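Local coordinates for protein acetylxylan esterase / glucomannan deacetylase (PDB 2WAA) that removes acetyl groups from acetylated xylan and glucomannan, contributing to the breakdown of plant cell wall polysaccharides, at residues 101-109 and 157-165; 9-20 and 114-125. All blocks are in the same frame, centred on the assembly; numbering follows the deposited sequence. Where two conformers were deposited one is given.

Contact 1 of 2, residues 101-109 and 157-165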
loop_
_atom_site.group_PDB
_atom_site.type_symbol
_atom_site.label_atom_id
_atom_site.label_comp_id
_atom_site.label_asym_id
_atom_site.label_seq_id
_atom_site.Cartn_x
_atom_site.Cartn_y
_atom_site.Cartn_z
ATOM N N ILE A 101 9.355 2.023 -10.224
ATOM C CA ILE A 101 9.515 0.760 -9.518
ATOM C C ILE A 101 8.394 0.720 -8.483
ATOM O O ILE A 101 8.210 1.679 -7.736
ATOM C CB ILE A 101 10.886 0.677 -8.828
ATOM C CG1 ILE A 101 11.997 0.761 -9.904
ATOM C CG2 ILE A 101 10.987 -0.546 -7.914
ATOM C CD1 ILE A 101 13.412 1.035 -9.322
ATOM N N ILE A 102 7.631 -0.374 -8.459
ATOM C CA ILE A 102 6.519 -0.481 -7.524
ATOM C C ILE A 102 6.728 -1.696 -6.656
ATOM O O ILE A 102 6.920 -2.809 -7.182
ATOM C CB ILE A 102 5.094 -0.568 -8.214
ATOM C CG1 ILE A 102 4.810 0.646 -9.108
ATOM C CG2 ILE A 102 4.000 -0.544 -7.161
ATOM C CD1 ILE A 102 5.090 0.329 -10.570
ATOM N N HIS A 103 6.685 -1.513 -5.318
ATOM C CA HIS A 103 6.802 -2.671 -4.432
ATOM C C HIS A 103 5.496 -3.495 -4.510
ATOM O O HIS A 103 4.406 -2.982 -4.180
ATOM C CB HIS A 103 7.060 -2.185 -2.977
ATOM C CG HIS A 103 7.464 -3.272 -2.016
ATOM N ND1 HIS A 103 7.092 -3.262 -0.688
ATOM C CD2 HIS A 103 8.186 -4.411 -2.189
ATOM C CE1 HIS A 103 7.595 -4.328 -0.073
ATOM N NE2 HIS A 103 8.269 -5.037 -0.959
ATOM N N ARG A 104 5.598 -4.773 -4.886
ATOM C CA ARG A 104 4.412 -5.650 -4.915
ATOM C C ARG A 104 4.224 -6.342 -3.591
ATOM O O ARG A 104 3.091 -6.658 -3.232
ATOM C CB ARG A 104 4.547 -6.752 -5.977
ATOM C CG ARG A 104 4.639 -6.202 -7.430
ATOM C CD ARG A 104 5.293 -7.264 -8.359
ATOM N NE ARG A 104 4.561 -8.530 -8.407
ATOM C CZ ARG A 104 3.541 -8.781 -9.229
ATOM N NH1 ARG A 104 3.058 -7.846 -10.073
ATOM N NH2 ARG A 104 2.961 -9.998 -9.204
ATOM N N SER A 105 5.326 -6.635 -2.907
ATOM C CA SER A 105 5.302 -7.377 -1.642
ATOM C C SER A 105 4.804 -6.578 -0.457
ATOM O O SER A 105 4.690 -5.363 -0.537
ATOM C CB SER A 105 6.678 -7.988 -1.375
ATOM O OG SER A 105 6.808 -9.112 -2.237
ATOM N N GLU A 106 4.496 -7.261 0.654
ATOM C CA GLU A 106 4.215 -6.550 1.914
ATOM C C GLU A 106 5.253 -6.949 2.969
ATOM O O GLU A 106 6.098 -7.791 2.736
ATOM C CB GLU A 106 2.803 -6.858 2.446
ATOM C CG GLU A 106 2.562 -8.349 2.701
ATOM C CD GLU A 106 1.197 -8.607 3.341
ATOM O OE1 GLU A 106 1.095 -8.390 4.561
ATOM O OE2 GLU A 106 0.231 -9.008 2.611
ATOM N N ASN A 107 5.177 -6.333 4.135
ATOM C CA ASN A 107 6.229 -6.490 5.159
ATOM C C ASN A 107 6.639 -7.903 5.548
ATOM O O ASN A 107 7.843 -8.159 5.714
ATOM C CB ASN A 107 5.813 -5.746 6.413
ATOM C CG ASN A 107 6.113 -4.241 6.328
ATOM O OD1 ASN A 107 7.254 -3.860 6.493
ATOM N ND2 ASN A 107 5.072 -3.386 6.142
ATOM N N TRP A 108 5.686 -8.831 5.712
ATOM C CA TRP A 108 6.105 -10.152 6.140
ATOM C C TRP A 108 6.930 -10.856 5.070
ATOM O O TRP A 108 7.709 -11.767 5.401
ATOM C CB TRP A 108 4.949 -11.028 6.690
ATOM C CG TRP A 108 3.936 -11.575 5.688
ATOM C CD1 TRP A 108 2.665 -11.095 5.482
ATOM C CD2 TRP A 108 4.071 -12.709 4.838
ATOM N NE1 TRP A 108 2.019 -11.854 4.536
ATOM C CE2 TRP A 108 2.851 -12.860 4.138
ATOM C CE3 TRP A 108 5.091 -13.636 4.616
ATOM C CZ2 TRP A 108 2.634 -13.884 3.204
ATOM C CZ3 TRP A 108 4.879 -14.665 3.670
ATOM C CH2 TRP A 108 3.652 -14.754 2.967
ATOM N N HIS A 109 6.779 -10.466 3.803
ATOM C CA HIS A 109 7.634 -11.033 2.766
ATOM C C HIS A 109 9.075 -10.607 2.991
ATOM O O HIS A 109 9.993 -11.364 2.736
ATOM C CB HIS A 109 7.247 -10.505 1.382
ATOM C CG HIS A 109 5.846 -10.835 0.968
ATOM N ND1 HIS A 109 5.372 -10.539 -0.294
ATOM C CD2 HIS A 109 4.819 -11.439 1.630
ATOM C CE1 HIS A 109 4.108 -10.939 -0.394
ATOM N NE2 HIS A 109 3.753 -11.492 0.755
ATOM N N ASN A 157 2.329 -18.154 -3.505
ATOM C CA ASN A 157 3.653 -17.712 -3.145
ATOM C C ASN A 157 3.681 -16.176 -3.278
ATOM O O ASN A 157 2.680 -15.592 -3.662
ATOM C CB ASN A 157 4.675 -18.390 -4.055
ATOM C CG ASN A 157 4.570 -17.914 -5.501
ATOM O OD1 ASN A 157 5.194 -16.924 -5.858
ATOM N ND2 ASN A 157 3.825 -18.632 -6.334
ATOM N N THR A 158 4.793 -15.532 -2.937
ATOM C CA THR A 158 4.763 -14.080 -2.800
ATOM C C THR A 158 4.577 -13.368 -4.154
ATOM O O THR A 158 4.244 -12.175 -4.183
ATOM C CB THR A 158 6.016 -13.498 -2.090
ATOM O OG1 THR A 158 7.192 -13.965 -2.771
ATOM C CG2 THR A 158 6.041 -13.985 -0.635
ATOM N N ARG A 159 4.736 -14.092 -5.269
ATOM C CA ARG A 159 4.427 -13.543 -6.587
ATOM C C ARG A 159 2.942 -13.234 -6.780
ATOM O O ARG A 159 2.575 -12.380 -7.588
ATOM C CB ARG A 159 4.913 -14.510 -7.697
ATOM C CG ARG A 159 4.961 -13.821 -9.084
ATOM C CD ARG A 159 4.926 -14.871 -10.212
ATOM N NE ARG A 159 3.744 -15.735 -10.048
ATOM C CZ ARG A 159 2.492 -15.364 -10.277
ATOM N NH1 ARG A 159 2.219 -14.156 -10.719
ATOM N NH2 ARG A 159 1.481 -16.230 -10.060
ATOM N N TRP A 160 2.087 -13.877 -5.994
ATOM C CA TRP A 160 0.669 -13.650 -6.117
ATOM C C TRP A 160 0.217 -12.246 -5.698
ATOM O O TRP A 160 -0.918 -11.869 -5.980
ATOM C CB TRP A 160 -0.073 -14.679 -5.268
ATOM C CG TRP A 160 -0.164 -16.045 -5.893
ATOM C CD1 TRP A 160 0.707 -16.636 -6.804
ATOM C CD2 TRP A 160 -1.163 -17.022 -5.607
ATOM N NE1 TRP A 160 0.268 -17.899 -7.119
ATOM C CE2 TRP A 160 -0.862 -18.174 -6.388
ATOM C CE3 TRP A 160 -2.267 -17.041 -4.749
ATOM C CZ2 TRP A 160 -1.659 -19.326 -6.367
ATOM C CZ3 TRP A 160 -3.069 -18.179 -4.728
ATOM C CH2 TRP A 160 -2.754 -19.311 -5.520
ATOM N N TRP A 161 1.060 -11.491 -4.993
ATOM C CA TRP A 161 0.660 -10.150 -4.580
ATOM C C TRP A 161 0.795 -9.116 -5.715
ATOM O O TRP A 161 1.788 -9.107 -6.446
ATOM C CB TRP A 161 1.537 -9.678 -3.406
ATOM C CG TRP A 161 1.097 -10.138 -2.036
ATOM C CD1 TRP A 161 0.720 -9.322 -1.008
ATOM C CD2 TRP A 161 1.052 -11.485 -1.513
ATOM N NE1 TRP A 161 0.410 -10.066 0.110
ATOM C CE2 TRP A 161 0.609 -11.387 -0.158
ATOM C CE3 TRP A 161 1.338 -12.757 -2.045
ATOM C CZ2 TRP A 161 0.429 -12.501 0.665
ATOM C CZ3 TRP A 161 1.185 -13.885 -1.206
ATOM C CH2 TRP A 161 0.706 -13.740 0.123
ATOM N N ASN A 162 -0.193 -8.236 -5.851
ATOM C CA ASN A 162 -0.118 -7.198 -6.878
ATOM C C ASN A 162 -0.680 -5.907 -6.325
ATOM O O ASN A 162 -1.878 -5.809 -6.087
ATOM C CB ASN A 162 -0.894 -7.686 -8.099
ATOM C CG ASN A 162 -0.785 -6.738 -9.270
ATOM O OD1 ASN A 162 -0.504 -5.542 -9.105
ATOM N ND2 ASN A 162 -1.110 -7.243 -10.461
ATOM N N ALA A 163 0.163 -4.901 -6.112
ATOM C CA ALA A 163 -0.297 -3.645 -5.495
ATOM C C ALA A 163 -1.014 -2.744 -6.508
ATOM O O ALA A 163 -2.054 -2.148 -6.191
ATOM C CB ALA A 163 0.931 -2.885 -4.890
ATOM N N ARG A 164 -0.451 -2.635 -7.719
ATOM C CA ARG A 164 -0.968 -1.712 -8.748
ATOM C C ARG A 164 -2.428 -1.988 -9.081
ATOM O O ARG A 164 -3.174 -1.064 -9.427
ATOM C CB ARG A 164 -0.234 -1.891 -10.097
ATOM C CG ARG A 164 1.040 -1.172 -10.371
ATOM C CD ARG A 164 1.862 -1.956 -11.513
ATOM N NE ARG A 164 0.980 -2.553 -12.539
ATOM C CZ ARG A 164 0.859 -3.860 -12.858
ATOM N NH1 ARG A 164 1.576 -4.868 -12.289
ATOM N NH2 ARG A 164 -0.012 -4.172 -13.793
ATOM N N GLU A 165 -2.805 -3.278 -9.058
ATOM C CA GLU A 165 -4.153 -3.697 -9.412
ATOM C C GLU A 165 -5.051 -3.971 -8.224
ATOM O O GLU A 165 -6.179 -4.476 -8.386
ATOM C CB GLU A 165 -4.094 -4.904 -10.364
ATOM C CG GLU A 165 -3.443 -4.415 -11.657
ATOM C CD GLU A 165 -3.443 -5.422 -12.746
ATOM O OE1 GLU A 165 -2.560 -6.297 -12.736
ATOM O OE2 GLU A 165 -4.344 -5.322 -13.613
HETATM O O HOH W 1 4.292 -10.144 -6.040
#
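Where the chain leaves strand 94-103, R104 comes up against A163 of the loop 157-165, their CA atoms 5.2 Å apart, with no strand pairing between the two backbones. The contact joins the N-terminal beta domain to the SGNH-type hydrolase domain and includes an aromatic cluster of W108, H109 and W161, with W108 on the exposed side. H109 stands edge-on to the indole of W161 in a T-shaped pair, the planes at 83° and NE2 3.3 Å from W161 CE2. One face of the same imidazole receives the methyl of T158 as a CH-pi contact, CG2 lying 3.4 Å from the ring centroid. With CG anti to the carbonyl carbon (chi1 -61°), the H109 ring reaches both partners, while a hydrogen bond between ND1 and S105 OG limits its rotation. W108 presents its edge to the W161 face in an offset edge-to-face pair.

At its rim W161 is held by a hydrogen bond: NE1 donates to E106 OE2 at 2.7 Å, meeting the anti lone pair of that oxygen. The other oxygen, OE1, accepts from the backbone N of G185, so both ends of the E106 carboxylate are engaged beside S141, the probable nucleophile.

R104 adds further polar contacts. Its guanidinium donates through NH2 to R159 O, 2.9 Å away in the guanidinium plane, and W161 O lies over one of its faces. R104 NH1 and R164 NH1 approach to 4.0 Å because both form salt bridges with D66, whose negative charge probably offsets theirs; D149 also bridges R104 NH2. The bend of the R104 chain at chi3 (59°) leaves NE donating to a water 2.9 Å away, within donating distance of T158 O and W161 O but with more acceptors around it than protons.

Contact 2 of 2, residues 9-20 and 114-125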
loop_
_atom_site.group_PDB
_atom_site.type_symbol
_atom_site.label_atom_id
_atom_site.label_comp_id
_atom_site.label_asym_id
_atom_site.label_seq_id
_atom_site.Cartn_x
_atom_site.Cartn_y
_atom_site.Cartn_z
ATOM N N SER A 9 29.266 9.050 -20.577
ATOM C CA SER A 9 29.388 9.314 -19.133
ATOM C C SER A 9 28.268 8.582 -18.380
ATOM O O SER A 9 27.218 8.248 -18.970
ATOM C CB SER A 9 29.325 10.825 -18.831
ATOM O OG SER A 9 28.087 11.399 -19.233
ATOM N N THR A 10 28.506 8.289 -17.100
ATOM C CA THR A 10 27.432 7.776 -16.229
ATOM C C THR A 10 27.196 8.744 -15.069
ATOM O O THR A 10 28.078 9.566 -14.704
ATOM C CB THR A 10 27.703 6.383 -15.693
ATOM O OG1 THR A 10 28.734 6.470 -14.721
ATOM C CG2 THR A 10 28.059 5.370 -16.863
ATOM N N HIS A 11 26.013 8.633 -14.480
ATOM C CA HIS A 11 25.584 9.550 -13.476
ATOM C C HIS A 11 24.885 8.711 -12.428
ATOM O O HIS A 11 23.869 8.088 -12.730
ATOM C CB HIS A 11 24.617 10.539 -14.149
ATOM C CG HIS A 11 25.221 11.151 -15.367
ATOM N ND1 HIS A 11 25.999 12.287 -15.316
ATOM C CD2 HIS A 11 25.244 10.727 -16.652
ATOM C CE1 HIS A 11 26.434 12.569 -16.531
ATOM N NE2 HIS A 11 25.996 11.631 -17.361
ATOM N N THR A 12 25.446 8.677 -11.213
ATOM C CA THR A 12 24.890 7.808 -10.160
ATOM C C THR A 12 24.375 8.675 -9.027
ATOM O O THR A 12 25.065 9.621 -8.594
ATOM C CB THR A 12 25.946 6.775 -9.689
ATOM O OG1 THR A 12 26.347 5.952 -10.786
ATOM C CG2 THR A 12 25.413 5.854 -8.612
ATOM N N ILE A 13 23.133 8.424 -8.588
ATOM C CA ILE A 13 22.569 9.137 -7.448
ATOM C C ILE A 13 22.065 8.137 -6.418
ATOM O O ILE A 13 21.775 6.955 -6.739
ATOM C CB ILE A 13 21.388 10.052 -7.864
ATOM C CG1 ILE A 13 20.261 9.195 -8.475
ATOM C CG2 ILE A 13 21.881 11.126 -8.837
ATOM C CD1 ILE A 13 19.024 10.055 -8.895
ATOM N N ALA A 14 22.020 8.599 -5.166
ATOM C CA ALA A 14 21.430 7.777 -4.091
ATOM C C ALA A 14 19.909 7.663 -4.256
ATOM O O ALA A 14 19.262 8.504 -4.895
ATOM C CB ALA A 14 21.761 8.381 -2.706
ATOM N N ALA A 15 19.331 6.619 -3.665
ATOM C CA ALA A 15 17.902 6.429 -3.727
ATOM C C ALA A 15 17.143 7.624 -3.089
ATOM O O ALA A 15 16.034 7.992 -3.552
ATOM C CB ALA A 15 17.543 5.111 -3.009
ATOM N N SER A 16 17.734 8.147 -2.020
ATOM C CA SER A 16 17.286 9.378 -1.433
ATOM C C SER A 16 18.083 10.441 -2.175
ATOM O O SER A 16 19.176 10.821 -1.794
ATOM C CB SER A 16 17.582 9.389 0.073
ATOM O OG SER A 16 16.820 10.377 0.740
ATOM N N ASP A 17 17.570 10.826 -3.319
ATOM C CA ASP A 17 18.029 12.010 -4.002
ATOM C C ASP A 17 16.772 12.704 -4.545
ATOM O O ASP A 17 15.768 12.040 -4.836
ATOM C CB ASP A 17 18.930 11.528 -5.159
ATOM C CG ASP A 17 19.408 12.646 -6.029
ATOM O OD1 ASP A 17 20.594 13.021 -5.882
ATOM O OD2 ASP A 17 18.604 13.173 -6.829
ATOM N N PRO A 18 16.805 14.029 -4.647
ATOM C CA PRO A 18 15.587 14.741 -5.038
ATOM C C PRO A 18 15.081 14.409 -6.433
ATOM O O PRO A 18 13.955 14.762 -6.748
ATOM C CB PRO A 18 15.994 16.226 -5.005
ATOM C CG PRO A 18 17.296 16.301 -4.433
ATOM C CD PRO A 18 17.910 14.930 -4.255
ATOM N N HIS A 19 15.917 13.799 -7.277
ATOM C CA HIS A 19 15.453 13.411 -8.604
ATOM C C HIS A 19 14.570 12.180 -8.558
ATOM O O HIS A 19 13.868 11.904 -9.526
ATOM C CB HIS A 19 16.614 13.120 -9.569
ATOM C CG HIS A 19 17.439 14.328 -9.894
ATOM N ND1 HIS A 19 18.531 14.704 -9.140
ATOM C CD2 HIS A 19 17.339 15.242 -10.888
ATOM C CE1 HIS A 19 19.071 15.806 -9.647
ATOM N NE2 HIS A 19 18.372 16.145 -10.715
ATOM N N ILE A 20 14.600 11.450 -7.453
ATOM C CA ILE A 20 13.766 10.248 -7.351
ATOM C C ILE A 20 12.508 10.567 -6.527
ATOM O O ILE A 20 12.592 10.915 -5.327
ATOM C CB ILE A 20 14.547 9.086 -6.738
ATOM C CG1 ILE A 20 15.701 8.689 -7.659
ATOM C CG2 ILE A 20 13.616 7.853 -6.557
ATOM C CD1 ILE A 20 16.590 7.758 -7.018
ATOM N N LEU A 114 16.518 0.041 -1.995
ATOM C CA LEU A 114 17.081 0.561 -3.223
ATOM C C LEU A 114 18.236 1.405 -2.743
ATOM O O LEU A 114 18.037 2.312 -1.922
ATOM C CB LEU A 114 16.063 1.456 -3.937
ATOM C CG LEU A 114 16.698 2.256 -5.077
ATOM C CD1 LEU A 114 17.261 1.324 -6.126
ATOM C CD2 LEU A 114 15.627 3.217 -5.674
ATOM N N LYS A 115 19.452 1.124 -3.213
ATOM C CA LYS A 115 20.628 1.897 -2.722
ATOM C C LYS A 115 20.985 3.097 -3.604
ATOM O O LYS A 115 21.228 4.206 -3.111
ATOM C CB LYS A 115 21.863 0.990 -2.611
ATOM C CG LYS A 115 21.619 -0.129 -1.627
ATOM C CD LYS A 115 22.920 -0.891 -1.304
ATOM C CE LYS A 115 22.686 -1.902 -0.166
ATOM N NZ LYS A 115 23.927 -2.696 0.122
ATOM N N GLN A 116 21.033 2.857 -4.911
ATOM C CA GLN A 116 21.484 3.941 -5.829
ATOM C C GLN A 116 21.119 3.543 -7.248
ATOM O O GLN A 116 20.805 2.374 -7.495
ATOM C CB GLN A 116 23.008 4.240 -5.654
ATOM C CG GLN A 116 23.845 3.040 -5.636
ATOM C CD GLN A 116 25.374 3.279 -5.290
ATOM O OE1 GLN A 116 26.157 2.359 -5.465
ATOM N NE2 GLN A 116 25.755 4.452 -4.795
ATOM N N LEU A 117 21.070 4.521 -8.152
ATOM C CA LEU A 117 20.745 4.297 -9.568
ATOM C C LEU A 117 21.899 4.840 -10.387
ATOM O O LEU A 117 22.415 5.937 -10.061
ATOM C CB LEU A 117 19.505 5.116 -9.955
ATOM C CG LEU A 117 18.130 4.868 -9.347
ATOM C CD1 LEU A 117 17.079 5.831 -9.965
ATOM C CD2 LEU A 117 17.735 3.388 -9.570
ATOM N N THR A 118 22.260 4.129 -11.456
ATOM C CA THR A 118 23.300 4.597 -12.372
ATOM C C THR A 118 22.681 4.767 -13.783
ATOM O O THR A 118 22.186 3.806 -14.368
ATOM C CB THR A 118 24.464 3.627 -12.461
ATOM O OG1 THR A 118 25.146 3.562 -11.196
ATOM C CG2 THR A 118 25.472 4.115 -13.581
ATOM N N LEU A 119 22.737 5.998 -14.296
ATOM C CA LEU A 119 22.237 6.336 -15.625
ATOM C C LEU A 119 23.432 6.434 -16.548
ATOM O O LEU A 119 24.409 7.157 -16.235
ATOM C CB LEU A 119 21.589 7.729 -15.581
ATOM C CG LEU A 119 21.141 8.298 -16.962
ATOM C CD1 LEU A 119 20.001 7.464 -17.532
ATOM C CD2 LEU A 119 20.684 9.815 -16.851
ATOM N N THR A 120 23.338 5.767 -17.689
ATOM C CA THR A 120 24.321 5.947 -18.748
ATOM C C THR A 120 23.640 6.928 -19.689
ATOM O O THR A 120 22.546 6.635 -20.225
ATOM C CB THR A 120 24.638 4.635 -19.445
ATOM O OG1 THR A 120 25.225 3.736 -18.510
ATOM C CG2 THR A 120 25.654 4.862 -20.602
ATOM N N GLY A 121 24.221 8.107 -19.886
ATOM C CA GLY A 121 23.470 9.124 -20.647
ATOM C C GLY A 121 23.858 10.491 -20.231
ATOM O O GLY A 121 25.011 10.735 -19.937
ATOM N N THR A 122 22.898 11.398 -20.206
ATOM C CA THR A 122 23.251 12.777 -19.937
ATOM C C THR A 122 22.861 13.234 -18.541
ATOM O O THR A 122 23.709 13.738 -17.785
ATOM C CB THR A 122 22.710 13.712 -21.035
ATOM O OG1 THR A 122 21.325 13.487 -21.213
ATOM C CG2 THR A 122 23.431 13.445 -22.358
ATOM N N GLN A 123 21.598 13.052 -18.176
ATOM C CA GLN A 123 21.133 13.565 -16.890
ATOM C C GLN A 123 19.813 12.968 -16.388
ATOM O O GLN A 123 18.966 12.507 -17.179
ATOM C CB GLN A 123 20.944 15.072 -16.982
ATOM C CG GLN A 123 19.753 15.432 -17.865
ATOM C CD GLN A 123 19.557 16.927 -17.996
ATOM O OE1 GLN A 123 19.500 17.647 -16.999
ATOM N NE2 GLN A 123 19.425 17.402 -19.225
ATOM N N PHE A 124 19.646 12.997 -15.070
ATOM C CA PHE A 124 18.340 12.770 -14.503
ATOM C C PHE A 124 17.575 14.101 -14.681
ATOM O O PHE A 124 18.076 15.180 -14.297
ATOM C CB PHE A 124 18.473 12.459 -13.008
ATOM C CG PHE A 124 19.037 11.117 -12.734
ATOM C CD1 PHE A 124 18.175 10.045 -12.540
ATOM C CD2 PHE A 124 20.423 10.902 -12.714
ATOM C CE1 PHE A 124 18.672 8.772 -12.316
ATOM C CE2 PHE A 124 20.942 9.643 -12.474
ATOM C CZ PHE A 124 20.088 8.566 -12.271
ATOM N N LEU A 125 16.353 14.018 -15.192
ATOM C CA LEU A 125 15.475 15.193 -15.282
ATOM C C LEU A 125 14.734 15.413 -13.940
ATOM O O LEU A 125 14.888 14.591 -13.047
ATOM C CB LEU A 125 14.547 14.990 -16.475
ATOM C CG LEU A 125 15.320 14.863 -17.820
ATOM C CD1 LEU A 125 14.364 14.465 -18.909
ATOM C CD2 LEU A 125 15.970 16.181 -18.182
HETATM O O HOH W 2 26.883 9.845 -21.972
HETATM O O HOH W 3 13.782 12.234 -12.213
HETATM O O HOH W 4 17.232 17.692 -13.463
#
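I13 and F124 meet from opposite directions, the methyl CD1 of I13 lying over the centre of the phenyl ring, 3.7 Å from its centroid and only 11° off the normal. The I13 side chain reaches there with CG1 between the backbone N and the carbonyl carbon (chi1 61°). L119 CD2 approaches the other face of the ring near its rim, so F124 is held between aliphatic groups from two neighbouring strands, while H11 O touches its edge at CE2.

Beneath this ring, strand 10-14 runs antiparallel to strand 114-119, with H11-L119 and I13-L117 as the hydrogen-bonded pairs. The sheet surface carrying T10, T12, T118 and T120 is polar: T12 and T118 face each other in a non-hydrogen-bonded pair, and their hydroxyls share a hydrogen bond, OG1 to OG1, of 2.7 Å. Both hydroxyls stand anti to their own carbonyl carbons, which puts both CG2 methyls anti to the backbone N; T118 CG2 lies 3.8 Å from T10 CB.

At the turn after L119, G121 N donates to S9 O at 3.1 Å. T122 O sits over one face of the H11 imidazole, whose NE2 makes a weak bond to G121 O at its edge as well as a hydrogen bond with S9 OG. H19, at the far end, crosses F124 obliquely, CD2 3.7 Å from F124 CB. D17 OD2 fixes that imidazole by accepting from ND1 through its syn lone pair, 2.8 Å away, and it takes the backbone N of H19 too, closing an Asx turn. The corner at 120-122 carries the chain from one sheet to the other, so that F124 packs in the interior between the layers of a beta-sandwich.

Contact 2 lies within the N-terminal beta domain, whereas contact 1 joins that domain, through 101-109, to the hydrolase domain: their centres are 25 Å apart, although their nearest atoms are about 5 Å apart without touching. Strands 94-103 and 112-119 follow each other in the chain, and strand 42-48 pairs with both 94-103 and 123-124, linking the two regions through one sheet. Contact 1 spans the boundary with the hydrolase domain: the E106 side chain lies about 4 Å from that of S141, and W161 about 7 Å from H316, measured between side chains. Contact 2 lies away from the active site; a glycerol, probably from crystallisation, sits about 5 Å from the I20 side chain.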